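Local coordinates for thioredoxin domain-containing protein (Aeropyrum pernix, PDB 3HA9) that is of unknown function but has a thioredoxin-like fold, and probably acts as an oxidoreductase with antioxidant activity, at residues Asp38-Trp43 and Met137-Asn142; Ala47-Cys52 and Ser130-Val135; Ala56-Arg61 and Pro150-Leu155; Ile72-Trp77 and Ile114-Asp119. All blocks are in the same frame, centred on the assembly; numbering follows the deposited sequence.

Contact 1 of 4, residues Asp38-Trp43 and Met137-Asn142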
loop_
_atom_site.group_PDB
_atom_site.type_symbol
_atom_site.label_atom_id
_atom_site.label_comp_id
_atom_site.label_asym_id
_atom_site.label_seq_id
_atom_site.Cartn_x
_atom_site.Cartn_y
_atom_site.Cartn_z
ATOM N N ASP A 38 -1.057 -3.288 14.386
ATOM C CA ASP A 38 -1.530 -1.988 14.874
ATOM C C ASP A 38 -1.254 -0.900 13.831
ATOM O O ASP A 38 -1.924 0.131 13.791
ATOM C CB ASP A 38 -0.852 -1.616 16.191
ATOM C CG ASP A 38 -1.472 -2.314 17.390
ATOM O OD1 ASP A 38 -2.627 -2.795 17.289
ATOM O OD2 ASP A 38 -0.798 -2.377 18.443
ATOM N N VAL A 39 -0.242 -1.139 13.009
ATOM C CA VAL A 39 0.216 -0.168 12.027
ATOM C C VAL A 39 0.189 -0.857 10.672
ATOM O O VAL A 39 0.789 -1.914 10.503
ATOM C CB VAL A 39 1.644 0.301 12.364
ATOM C CG1 VAL A 39 2.197 1.202 11.282
ATOM C CG2 VAL A 39 1.660 1.001 13.711
ATOM N N VAL A 40 -0.509 -0.244 9.715
ATOM C CA VAL A 40 -0.669 -0.828 8.395
ATOM C C VAL A 40 0.147 0.005 7.425
ATOM O O VAL A 40 -0.001 1.223 7.373
ATOM C CB VAL A 40 -2.156 -0.869 7.995
ATOM C CG1 VAL A 40 -2.328 -1.391 6.556
ATOM C CG2 VAL A 40 -2.956 -1.731 8.992
ATOM N N ILE A 41 1.052 -0.643 6.691
ATOM C CA ILE A 41 1.814 0.050 5.662
ATOM C C ILE A 41 1.363 -0.395 4.268
ATOM O O ILE A 41 1.515 -1.566 3.918
ATOM C CB ILE A 41 3.353 -0.189 5.835
ATOM C CG1 ILE A 41 3.802 0.235 7.247
ATOM C CG2 ILE A 41 4.126 0.513 4.696
ATOM C CD1 ILE A 41 5.299 0.099 7.507
ATOM N N LEU A 42 0.798 0.537 3.490
ATOM C CA LEU A 42 0.467 0.273 2.095
ATOM C C LEU A 42 1.676 0.665 1.262
ATOM O O LEU A 42 2.102 1.815 1.290
ATOM C CB LEU A 42 -0.772 1.069 1.644
ATOM C CG LEU A 42 -2.038 0.929 2.487
ATOM C CD1 LEU A 42 -3.206 1.639 1.769
ATOM C CD2 LEU A 42 -2.376 -0.535 2.704
ATOM N N TRP A 43 2.262 -0.300 0.563
ATOM C CA TRP A 43 3.443 -0.013 -0.228
ATOM C C TRP A 43 3.085 -0.174 -1.704
ATOM O O TRP A 43 2.895 -1.301 -2.169
ATOM C CB TRP A 43 4.567 -0.974 0.153
ATOM C CG TRP A 43 5.815 -0.752 -0.665
ATOM C CD1 TRP A 43 6.245 0.429 -1.204
ATOM C CD2 TRP A 43 6.773 -1.736 -1.032
ATOM N NE1 TRP A 43 7.415 0.236 -1.896
ATOM C CE2 TRP A 43 7.763 -1.087 -1.806
ATOM C CE3 TRP A 43 6.883 -3.118 -0.806
ATOM C CZ2 TRP A 43 8.870 -1.770 -2.349
ATOM C CZ3 TRP A 43 8.003 -3.807 -1.350
ATOM C CH2 TRP A 43 8.981 -3.119 -2.103
ATOM N N MET A 137 -0.802 3.971 8.004
ATOM C CA MET A 137 -2.057 4.274 8.703
ATOM C C MET A 137 -2.136 3.500 10.019
ATOM O O MET A 137 -1.539 2.435 10.151
ATOM C CB MET A 137 -3.259 3.851 7.849
ATOM C CG MET A 137 -3.755 4.873 6.843
ATOM S SD MET A 137 -4.957 4.144 5.657
ATOM C CE MET A 137 -5.105 2.593 6.295
ATOM N N ASP A 138 -2.896 4.031 10.976
ATOM C CA ASP A 138 -3.274 3.261 12.163
ATOM C C ASP A 138 -4.656 2.621 11.953
ATOM O O ASP A 138 -5.253 2.791 10.901
ATOM C CB ASP A 138 -3.204 4.119 13.433
ATOM C CG ASP A 138 -4.237 5.247 13.454
ATOM O OD1 ASP A 138 -5.243 5.198 12.713
ATOM O OD2 ASP A 138 -4.027 6.191 14.235
ATOM N N LYS A 139 -5.170 1.866 12.923
ATOM C CA LYS A 139 -6.438 1.167 12.687
ATOM C C LYS A 139 -7.683 2.073 12.630
ATOM O O LYS A 139 -8.735 1.657 12.133
ATOM C CB LYS A 139 -6.624 -0.015 13.654
ATOM C CG LYS A 139 -5.815 -1.243 13.258
ATOM C CD LYS A 139 -6.317 -1.851 11.952
ATOM C CE LYS A 139 -5.516 -3.098 11.559
ATOM N NZ LYS A 139 -5.692 -4.189 12.573
ATOM N N SER A 140 -7.542 3.312 13.102
ATOM C CA SER A 140 -8.589 4.332 12.970
ATOM C C SER A 140 -8.549 5.039 11.606
ATOM O O SER A 140 -9.321 5.975 11.341
ATOM C CB SER A 140 -8.442 5.352 14.098
ATOM O OG SER A 140 -8.655 4.724 15.352
ATOM N N SER A 141 -7.666 4.565 10.737
ATOM C CA SER A 141 -7.428 5.157 9.416
ATOM C C SER A 141 -6.808 6.553 9.460
ATOM O O SER A 141 -6.843 7.272 8.460
ATOM C CB SER A 141 -8.696 5.154 8.545
ATOM O OG SER A 141 -9.136 3.829 8.261
ATOM N N ASN A 142 -6.195 6.930 10.580
ATOM C CA ASN A 142 -5.351 8.116 10.575
ATOM C C ASN A 142 -4.116 7.877 9.722
ATOM O O ASN A 142 -3.484 6.824 9.818
ATOM C CB ASN A 142 -4.892 8.486 11.981
ATOM C CG ASN A 142 -6.029 8.879 12.878
ATOM O OD1 ASN A 142 -6.805 9.782 12.561
ATOM N ND2 ASN A 142 -6.146 8.192 14.011
HETATM O O HOH W 1 -3.564 1.280 15.338
#

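Contact 2 of 4, residues Ala47-Cys52 and Ser130-Val135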
loop_
_atom_site.group_PDB
_atom_site.type_symbol
_atom_site.label_atom_id
_atom_site.label_comp_id
_atom_site.label_asym_id
_atom_site.label_seq_id
_atom_site.Cartn_x
_atom_site.Cartn_y
_atom_site.Cartn_z
ATOM N N ALA A 47 7.394 -4.479 -9.844
ATOM C CA ALA A 47 8.473 -5.455 -9.713
ATOM C C ALA A 47 9.773 -4.990 -10.365
ATOM O O ALA A 47 10.856 -5.396 -9.951
ATOM C CB ALA A 47 8.040 -6.801 -10.257
ATOM N N TRP A 48 9.665 -4.119 -11.364
ATOM C CA TRP A 48 10.846 -3.568 -12.051
ATOM C C TRP A 48 11.393 -2.253 -11.465
ATOM O O TRP A 48 12.412 -1.733 -11.915
ATOM C CB TRP A 48 10.495 -3.346 -13.527
ATOM C CG TRP A 48 9.374 -2.388 -13.713
ATOM C CD1 TRP A 48 8.044 -2.686 -13.730
ATOM C CD2 TRP A 48 9.471 -0.978 -13.935
ATOM N NE1 TRP A 48 7.305 -1.548 -13.915
ATOM C CE2 TRP A 48 8.152 -0.485 -14.057
ATOM C CE3 TRP A 48 10.539 -0.081 -14.026
ATOM C CZ2 TRP A 48 7.872 0.870 -14.260
ATOM C CZ3 TRP A 48 10.262 1.262 -14.236
ATOM C CH2 TRP A 48 8.938 1.724 -14.360
ATOM N N CYS A 49 10.726 -1.716 -10.455
ATOM C CA CYS A 49 11.090 -0.422 -9.876
ATOM C C CYS A 49 12.499 -0.503 -9.260
ATOM O O CYS A 49 12.741 -1.354 -8.415
ATOM C CB CYS A 49 10.011 -0.021 -8.840
ATOM S SG CYS A 49 10.519 0.957 -7.361
ATOM N N PRO A 50 13.453 0.330 -9.745
ATOM C CA PRO A 50 14.814 0.247 -9.235
ATOM C C PRO A 50 14.931 0.443 -7.726
ATOM O O PRO A 50 15.636 -0.336 -7.062
ATOM C CB PRO A 50 15.544 1.359 -9.998
ATOM C CG PRO A 50 14.820 1.425 -11.313
ATOM C CD PRO A 50 13.370 1.177 -10.954
ATOM N N SER A 51 14.244 1.456 -7.197
ATOM C CA SER A 51 14.331 1.824 -5.779
ATOM C C SER A 51 13.639 0.820 -4.850
ATOM O O SER A 51 13.913 0.760 -3.650
ATOM C CB SER A 51 13.784 3.239 -5.555
ATOM O OG SER A 51 12.374 3.277 -5.779
ATOM N N CYS A 52 12.761 0.019 -5.415
ATOM C CA CYS A 52 11.911 -0.838 -4.598
ATOM C C CYS A 52 12.677 -1.961 -3.915
ATOM O O CYS A 52 12.243 -2.458 -2.882
ATOM C CB CYS A 52 10.743 -1.384 -5.418
ATOM S SG CYS A 52 9.539 -0.098 -5.834
ATOM N N SER A 130 4.251 7.906 -7.186
ATOM C CA SER A 130 5.411 7.207 -7.797
ATOM C C SER A 130 5.234 5.703 -7.705
ATOM O O SER A 130 4.255 5.230 -7.111
ATOM C CB SER A 130 6.704 7.589 -7.063
ATOM O OG SER A 130 6.762 6.941 -5.790
ATOM N N ILE A 131 6.170 4.961 -8.297
ATOM C CA ILE A 131 6.157 3.496 -8.211
ATOM C C ILE A 131 6.901 2.951 -6.982
ATOM O O ILE A 131 7.200 1.766 -6.916
ATOM C CB ILE A 131 6.734 2.847 -9.505
ATOM C CG1 ILE A 131 8.177 3.297 -9.722
ATOM C CG2 ILE A 131 5.853 3.192 -10.712
ATOM C CD1 ILE A 131 8.876 2.586 -10.882
ATOM N N ASP A 132 7.191 3.819 -6.017
ATOM C CA ASP A 132 7.756 3.391 -4.733
ATOM C C ASP A 132 7.208 4.362 -3.699
ATOM O O ASP A 132 7.884 5.300 -3.261
ATOM C CB ASP A 132 9.295 3.367 -4.778
ATOM C CG ASP A 132 9.930 2.731 -3.538
ATOM O OD1 ASP A 132 9.209 2.414 -2.572
ATOM O OD2 ASP A 132 11.187 2.594 -3.505
ATOM N N TYR A 133 5.964 4.126 -3.304
ATOM C CA TYR A 133 5.217 5.106 -2.524
ATOM C C TYR A 133 4.620 4.411 -1.327
ATOM O O TYR A 133 4.102 3.311 -1.443
ATOM C CB TYR A 133 4.108 5.725 -3.408
ATOM C CG TYR A 133 3.348 6.885 -2.774
ATOM C CD1 TYR A 133 3.821 8.197 -2.882
ATOM C CD2 TYR A 133 2.140 6.664 -2.097
ATOM C CE1 TYR A 133 3.120 9.252 -2.313
ATOM C CE2 TYR A 133 1.432 7.725 -1.502
ATOM C CZ TYR A 133 1.932 9.010 -1.629
ATOM O OH TYR A 133 1.260 10.060 -1.056
ATOM N N ILE A 134 4.686 5.075 -0.176
ATOM C CA ILE A 134 4.335 4.474 1.105
ATOM C C ILE A 134 3.191 5.265 1.738
ATOM O O ILE A 134 3.236 6.498 1.775
ATOM C CB ILE A 134 5.586 4.500 2.046
ATOM C CG1 ILE A 134 6.628 3.456 1.602
ATOM C CG2 ILE A 134 5.198 4.340 3.530
ATOM C CD1 ILE A 134 6.256 2.016 1.945
ATOM N N VAL A 135 2.142 4.567 2.171
ATOM C CA VAL A 135 1.124 5.154 3.069
ATOM C C VAL A 135 1.128 4.376 4.387
ATOM O O VAL A 135 0.934 3.155 4.392
ATOM C CB VAL A 135 -0.289 5.103 2.448
ATOM C CG1 VAL A 135 -1.327 5.767 3.385
ATOM C CG2 VAL A 135 -0.287 5.797 1.101
#

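Contact 3 of 4, residues Ala56-Arg61 and Pro150-Leu155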
loop_
_atom_site.group_PDB
_atom_site.type_symbol
_atom_site.label_atom_id
_atom_site.label_comp_id
_atom_site.label_asym_id
_atom_site.label_seq_id
_atom_site.Cartn_x
_atom_site.Cartn_y
_atom_site.Cartn_z
ATOM N N ALA A 56 12.237 -2.661 -0.079
ATOM C CA ALA A 56 11.887 -3.984 0.436
ATOM C C ALA A 56 12.813 -4.349 1.602
ATOM O O ALA A 56 12.370 -4.879 2.620
ATOM C CB ALA A 56 11.960 -5.040 -0.672
ATOM N N ASP A 57 14.084 -4.002 1.450
ATOM C CA ASP A 57 15.084 -4.203 2.512
ATOM C C ASP A 57 14.645 -3.532 3.825
ATOM O O ASP A 57 14.650 -4.167 4.885
ATOM C CB ASP A 57 16.455 -3.726 2.023
ATOM C CG ASP A 57 17.542 -3.819 3.099
ATOM O OD1 ASP A 57 18.343 -4.779 3.053
ATOM O OD2 ASP A 57 17.607 -2.924 3.978
ATOM N N LEU A 58 14.196 -2.280 3.731
ATOM C CA LEU A 58 13.735 -1.534 4.905
ATOM C C LEU A 58 12.509 -2.132 5.567
ATOM O O LEU A 58 12.470 -2.271 6.785
ATOM C CB LEU A 58 13.471 -0.068 4.565
ATOM C CG LEU A 58 14.665 0.754 4.115
ATOM C CD1 LEU A 58 14.312 2.238 4.199
ATOM C CD2 LEU A 58 15.883 0.441 4.999
ATOM N N LEU A 59 11.506 -2.467 4.762
ATOM C CA LEU A 59 10.292 -3.063 5.284
ATOM C C LEU A 59 10.520 -4.442 5.945
ATOM O O LEU A 59 9.846 -4.796 6.911
ATOM C CB LEU A 59 9.242 -3.117 4.173
ATOM C CG LEU A 59 8.795 -1.744 3.651
ATOM C CD1 LEU A 59 7.888 -1.909 2.395
ATOM C CD2 LEU A 59 8.054 -0.981 4.741
ATOM N N ASP A 60 11.483 -5.204 5.430
ATOM C CA ASP A 60 11.852 -6.498 6.031
ATOM C C ASP A 60 12.341 -6.307 7.455
ATOM O O ASP A 60 11.931 -7.021 8.386
ATOM C CB ASP A 60 12.977 -7.157 5.220
ATOM C CG ASP A 60 12.508 -7.715 3.898
ATOM O OD1 ASP A 60 11.294 -7.956 3.722
ATOM O OD2 ASP A 60 13.374 -7.915 3.013
ATOM N N ARG A 61 13.226 -5.338 7.615
ATOM C CA ARG A 61 13.814 -5.078 8.916
ATOM C C ARG A 61 12.774 -4.533 9.868
ATOM O O ARG A 61 12.732 -4.944 11.025
ATOM C CB ARG A 61 15.000 -4.123 8.786
ATOM C CG ARG A 61 16.193 -4.800 8.143
ATOM C CD ARG A 61 17.007 -3.826 7.326
ATOM N NE ARG A 61 17.699 -2.862 8.173
ATOM C CZ ARG A 61 18.469 -1.889 7.705
ATOM N NH1 ARG A 61 18.651 -1.754 6.398
ATOM N NH2 ARG A 61 19.050 -1.051 8.545
ATOM N N PRO A 150 10.297 7.209 1.376
ATOM C CA PRO A 150 10.753 7.732 2.671
ATOM C C PRO A 150 12.023 7.022 3.138
ATOM O O PRO A 150 12.234 5.861 2.800
ATOM C CB PRO A 150 9.596 7.387 3.612
ATOM C CG PRO A 150 8.913 6.226 2.962
ATOM C CD PRO A 150 8.997 6.513 1.500
ATOM N N SER A 151 12.857 7.712 3.914
ATOM C CA SER A 151 14.066 7.104 4.455
ATOM C C SER A 151 13.751 6.194 5.643
ATOM O O SER A 151 12.657 6.263 6.205
ATOM C CB SER A 151 15.027 8.197 4.908
ATOM O OG SER A 151 14.497 8.871 6.040
ATOM N N LEU A 152 14.716 5.353 6.030
ATOM C CA LEU A 152 14.561 4.493 7.212
ATOM C C LEU A 152 14.278 5.326 8.462
ATOM O O LEU A 152 13.425 4.963 9.277
ATOM C CB LEU A 152 15.809 3.615 7.439
ATOM C CG LEU A 152 15.777 2.673 8.647
ATOM C CD1 LEU A 152 14.534 1.784 8.619
ATOM C CD2 LEU A 152 17.056 1.820 8.734
ATOM N N GLY A 153 15.013 6.431 8.603
ATOM C CA GLY A 153 14.827 7.366 9.704
ATOM C C GLY A 153 13.407 7.894 9.801
ATOM O O GLY A 153 12.842 7.975 10.898
ATOM N N GLU A 154 12.826 8.237 8.646
ATOM C CA GLU A 154 11.454 8.748 8.587
ATOM C C GLU A 154 10.458 7.679 9.013
ATOM O O GLU A 154 9.561 7.947 9.819
ATOM C CB GLU A 154 11.113 9.257 7.186
ATOM C CG GLU A 154 12.018 10.350 6.684
ATOM C CD GLU A 154 11.551 10.926 5.373
ATOM O OE1 GLU A 154 10.708 11.849 5.418
ATOM O OE2 GLU A 154 12.028 10.475 4.303
ATOM N N LEU A 155 10.632 6.466 8.487
ATOM C CA LEU A 155 9.750 5.351 8.820
ATOM C C LEU A 155 9.815 5.031 10.321
ATOM O O LEU A 155 8.781 4.905 10.975
ATOM C CB LEU A 155 10.109 4.112 7.991
ATOM C CG LEU A 155 9.935 4.189 6.473
ATOM C CD1 LEU A 155 10.635 2.986 5.826
ATOM C CD2 LEU A 155 8.466 4.234 6.072
#

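Contact 4 of 4, residues Ile72-Trp77 and Ile114-Asp119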
loop_
_atom_site.group_PDB
_atom_site.type_symbol
_atom_site.label_atom_id
_atom_site.label_comp_id
_atom_site.label_asym_id
_atom_site.label_seq_id
_atom_site.Cartn_x
_atom_site.Cartn_y
_atom_site.Cartn_z
ATOM N N ILE A 72 1.372 -4.294 3.387
ATOM C CA ILE A 72 0.580 -4.721 2.240
ATOM C C ILE A 72 1.316 -4.250 0.975
ATOM O O ILE A 72 1.421 -3.042 0.744
ATOM C CB ILE A 72 -0.864 -4.184 2.290
ATOM C CG1 ILE A 72 -1.512 -4.550 3.653
ATOM C CG2 ILE A 72 -1.654 -4.698 1.092
ATOM C CD1 ILE A 72 -2.959 -4.108 3.844
ATOM N N ALA A 73 1.861 -5.201 0.205
ATOM C CA ALA A 73 2.572 -4.888 -1.040
ATOM C C ALA A 73 1.552 -4.764 -2.143
ATOM O O ALA A 73 0.826 -5.716 -2.417
ATOM C CB ALA A 73 3.609 -5.964 -1.379
ATOM N N ILE A 74 1.483 -3.583 -2.763
ATOM C CA ILE A 74 0.443 -3.296 -3.756
ATOM C C ILE A 74 1.146 -3.056 -5.077
ATOM O O ILE A 74 1.730 -1.995 -5.270
ATOM C CB ILE A 74 -0.416 -2.059 -3.401
ATOM C CG1 ILE A 74 -1.140 -2.273 -2.079
ATOM C CG2 ILE A 74 -1.440 -1.784 -4.548
ATOM C CD1 ILE A 74 -1.852 -1.013 -1.502
ATOM N N ASP A 75 1.086 -4.038 -5.977
ATOM C CA ASP A 75 1.716 -3.877 -7.284
ATOM C C ASP A 75 0.639 -3.306 -8.175
ATOM O O ASP A 75 -0.358 -3.984 -8.455
ATOM C CB ASP A 75 2.212 -5.237 -7.815
ATOM C CG ASP A 75 2.991 -5.120 -9.128
ATOM O OD1 ASP A 75 2.817 -4.128 -9.860
ATOM O OD2 ASP A 75 3.792 -6.042 -9.423
ATOM N N PHE A 76 0.828 -2.055 -8.605
ATOM C CA PHE A 76 -0.171 -1.401 -9.437
ATOM C C PHE A 76 0.233 -1.379 -10.899
ATOM O O PHE A 76 -0.429 -0.727 -11.724
ATOM C CB PHE A 76 -0.529 0.012 -8.895
ATOM C CG PHE A 76 0.576 1.045 -9.012
ATOM C CD1 PHE A 76 0.658 1.890 -10.130
ATOM C CD2 PHE A 76 1.477 1.227 -7.969
ATOM C CE1 PHE A 76 1.637 2.888 -10.214
ATOM C CE2 PHE A 76 2.463 2.218 -8.037
ATOM C CZ PHE A 76 2.533 3.054 -9.163
ATOM N N TRP A 77 1.311 -2.098 -11.240
ATOM C CA TRP A 77 1.799 -2.079 -12.614
ATOM C C TRP A 77 1.040 -3.140 -13.431
ATOM O O TRP A 77 1.588 -4.159 -13.847
ATOM C CB TRP A 77 3.329 -2.245 -12.660
ATOM C CG TRP A 77 3.891 -1.733 -13.962
ATOM C CD1 TRP A 77 4.256 -2.473 -15.040
ATOM C CD2 TRP A 77 4.081 -0.366 -14.320
ATOM N NE1 TRP A 77 4.702 -1.649 -16.051
ATOM C CE2 TRP A 77 4.607 -0.349 -15.628
ATOM C CE3 TRP A 77 3.892 0.851 -13.647
ATOM C CZ2 TRP A 77 4.913 0.835 -16.297
ATOM C CZ3 TRP A 77 4.210 2.042 -14.318
ATOM C CH2 TRP A 77 4.719 2.013 -15.631
ATOM N N ILE A 114 0.941 -9.301 2.922
ATOM C CA ILE A 114 -0.207 -9.460 2.037
ATOM C C ILE A 114 0.207 -8.901 0.674
ATOM O O ILE A 114 0.841 -7.865 0.614
ATOM C CB ILE A 114 -1.425 -8.690 2.624
ATOM C CG1 ILE A 114 -1.759 -9.215 4.033
ATOM C CG2 ILE A 114 -2.653 -8.746 1.692
ATOM C CD1 ILE A 114 -2.806 -8.381 4.773
ATOM N N MET A 115 -0.133 -9.594 -0.407
ATOM C CA MET A 115 0.201 -9.130 -1.758
ATOM C C MET A 115 -1.101 -8.768 -2.495
ATOM O O MET A 115 -2.075 -9.524 -2.498
ATOM C CB MET A 115 1.015 -10.181 -2.542
ATOM C CG MET A 115 2.530 -10.325 -2.130
ATOM S SD MET A 115 3.319 -11.734 -2.964
ATOM C CE MET A 115 2.807 -13.102 -1.962
ATOM N N VAL A 116 -1.117 -7.591 -3.108
ATOM C CA VAL A 116 -2.317 -7.062 -3.752
ATOM C C VAL A 116 -1.894 -6.543 -5.113
ATOM O O VAL A 116 -0.808 -6.001 -5.238
ATOM C CB VAL A 116 -2.910 -5.880 -2.904
ATOM C CG1 VAL A 116 -3.908 -5.061 -3.671
ATOM C CG2 VAL A 116 -3.567 -6.419 -1.626
ATOM N N MET A 117 -2.719 -6.741 -6.133
ATOM C CA MET A 117 -2.477 -6.072 -7.411
ATOM C C MET A 117 -3.610 -5.068 -7.618
ATOM O O MET A 117 -4.789 -5.385 -7.354
ATOM C CB MET A 117 -2.340 -7.084 -8.566
ATOM C CG MET A 117 -1.150 -8.086 -8.438
ATOM S SD MET A 117 -0.626 -8.931 -9.979
ATOM C CE MET A 117 0.611 -7.750 -10.546
ATOM N N ASP A 118 -3.258 -3.842 -8.005
ATOM C CA ASP A 118 -4.241 -2.760 -8.133
ATOM C C ASP A 118 -4.515 -2.456 -9.586
ATOM O O ASP A 118 -3.612 -2.483 -10.416
ATOM C CB ASP A 118 -3.706 -1.498 -7.449
ATOM C CG ASP A 118 -4.655 -0.305 -7.555
ATOM O OD1 ASP A 118 -5.844 -0.453 -7.239
ATOM O OD2 ASP A 118 -4.170 0.804 -7.890
ATOM N N ASP A 119 -5.769 -2.119 -9.867
ATOM C CA ASP A 119 -6.192 -1.755 -11.212
ATOM C C ASP A 119 -6.157 -0.240 -11.459
ATOM O O ASP A 119 -6.711 0.228 -12.451
ATOM C CB ASP A 119 -7.596 -2.322 -11.485
ATOM C CG ASP A 119 -8.674 -1.711 -10.587
ATOM O OD1 ASP A 119 -8.372 -0.870 -9.732
ATOM O OD2 ASP A 119 -9.853 -2.090 -10.742
#

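Contact 1 of 4, residues Asp38-Trp43 and Met137-Asn142
Val40 and Met137 join two antiparallel strands through a hydrogen-bonded pair. Val40 N donates to Met137 O at 2.9 Å. Met137 N returns the bond to Val40 O, also at 2.9 Å. Both bonds are almost straight and run nearly along the C=O axis.

A type I turn follows, from Asp138 to Ser141. Lys139 reaches Asp38 and Val40 with its side chain. From its CB, CG is set anti to the carbonyl carbon (chi1 -78°) and comes within 4.2 Å of Asp38 O. A bend at chi2 (-67°) redirects the chain at CD. CE then meets CG2 of Val40 at 3.9 Å, the two side chains crossing at about a right angle. The last bend, at chi4, places NZ, which donates to the carbonyl oxygens of Val35 and Gly37. The ammonium group is thus held by backbone oxygens. Asp38 OD1 stays 5.8 Å from Lys139 NZ, too far for a salt bridge.

A water bridges Asp38 O and Lys139 N. Asp138 ties the turn from within: its OD2 uses the syn lone pair to accept from Asn142 ND2, while OD1 takes Asn142 N from above the carboxylate plane.

The pair belongs to the mixed central sheet of the thioredoxin-like fold. Strand 39-45 lies between strands 69-75 and 133-138. Val40 also packs on Ile72 and Leu32, and Met137 on Phe20, just after helix 3-18.

Contact 2 of 4, residues Ala47-Cys52 and Ser130-Val135
Cys49 and Cys52 face Ile131 and Asp132 at the thioredoxin-type CxxC motif, which opens helix 52-65. The two cysteines form a disulfide, with SG atoms 2.1 Å apart. Opposite them runs the loop that leads into strand 133-138. In classical thioredoxins this loop carries a cis-proline; here the Ile131-Asp132 peptide is trans.

Ile131 places CG1 between its backbone N and carbonyl carbon (chi1 60°), the crowded position. Its CD1 reaches CB of Cys49 at 3.5 Å. The same methyl lies over one face of the Trp48 indole, 3.6 Å from CH2 and displaced toward the rim. This is a CH-pi contact with the six-membered ring. Trp48 also meets Trp77 edge-to-face.

Asp132 holds CG anti to its backbone N (chi1 -171°), which sets the carboxylate beside Ser51. Ser51 OG donates to Asp132 OD2 at 2.7 Å, on the anti lone pair. OD1 accepts from Trp43 NE1, so each oxygen has its own donor. An alanine at Asp132 would probably leave Ser51 OG and the buried Trp43 NE1 without their acceptors. Ser130 makes an ST turn, its OG accepting from Asp132 N.

The carbonyl oxygen of Ile131 sits beside the disulfide: Ile131 O is 3.2 Å from Cys52 SG and 3.4 Å from Cys49 SG.

Contact 3 of 4, residues Ala56-Arg61 and Pro150-Leu155
Leu58 and Leu152 carry the apolar part of this helix-to-helix contact. CD1 of Leu58 rests on the first turn of the other helix, 3.6 Å from the backbone N of Leu152 and 3.8 Å from its CB. The second methyl, CD2, touches Leu152 CB at 4.0 Å. Leu155, one turn on, adds its CD1, which meets Leu58 CD1 at 4.1 Å.

One contact is mixed. The chain of Arg61 is bent at chi2 and chi3, and its NH2 comes to 3.5 Å from Leu152 CD2. Leu152 has CG anti to its backbone N (chi1 180°); from there CD2 meets Arg61 and CD1 lies by Leu58 CD2.

The polar interactions stay within each segment. Arg61 NH1 makes a salt bridge to Asp57 OD2 at 2.9 Å, in the guanidinium plane. Ser151 and Glu154 form a capping box: Ser151 OG accepts from Glu154 N, and Glu154 OE2 accepts from Ser151 N at 2.9 Å.

The two helices, 52-65 and 152-161, lie beside each other on one face of the central sheet of the thioredoxin-like fold. Leu59 packs on Ile41 and Trp43 of strand 39-45. Leu155 covers Ile134 and Ile136 of strand 133-138.

Contact 4 of 4, residues Ile72-Trp77 and Ile114-Asp119
Asp75 and Met117 lie side by side, and the Met117 methyl covers the carboxylate. CE sits above the flat group, 3.8 Å from both CG and OD2 of Asp75. The bend at chi3 of Met117 (90°) places this methyl. Asp75 OD1 accepts from Trp77 N at 2.9 Å, nearly along the C-O bond, which makes an Asx turn. An alanine at Asp75 would probably leave Trp77 N without this acceptor, undo the Asx turn and open a gap under the Met117 methyl. The Asp118 carboxylate lies near Phe76, with OD2 3.9 Å from Phe76 CB; its oxygens accept from Leu122 N and Val123 N. The Phe76 ring itself turns to Ile131.

The backbones pair in parallel register, Ile72 with Ile114 through Asp75 with Met117. Four hydrogen bonds run down the ladder, from Ala73 N-Ile114 O to Asp118 N-Asp75 O. Ile72 CG2 meets Val116 CG2 and Ile74 CG2 meets Asp118 CB, each at 3.7 Å.

Strand 114-117 is one edge of the central sheet of the thioredoxin-like fold, beside 69-75; helices 79-85 and 98-108 lie in the beta-alpha-beta crossover between them. Phe101 of helix 98-108 packs on Ala73, Asp75, Met115 and Met117, while Ile72 and Ile74 face the other side.

Contacts 1, 2 and 4 meet in one sheet. Strand 39-45 is shared ground: Leu42 N lies 2.8 Å from Val135 O of contact 2, and Trp43 O lies 2.7 Å from Ile74 N of contact 4. Contact 2 holds the disulfide, the probable redox site. Contact 4 is about 11 Å away, centre to centre, and sends Phe76 and Trp77 to its flank; Phe76 CZ is 3.7 Å from Ile131 CG2. Contact 3 lies about 12 Å from contact 2 between centres, and its helix 52-65 starts at the CxxC. Trp43 bridges contacts 1 and 3, with CE3 3.6 Å from Leu59 CD1. Contact 1 is the most remote from contact 2, about 19 Å between centres.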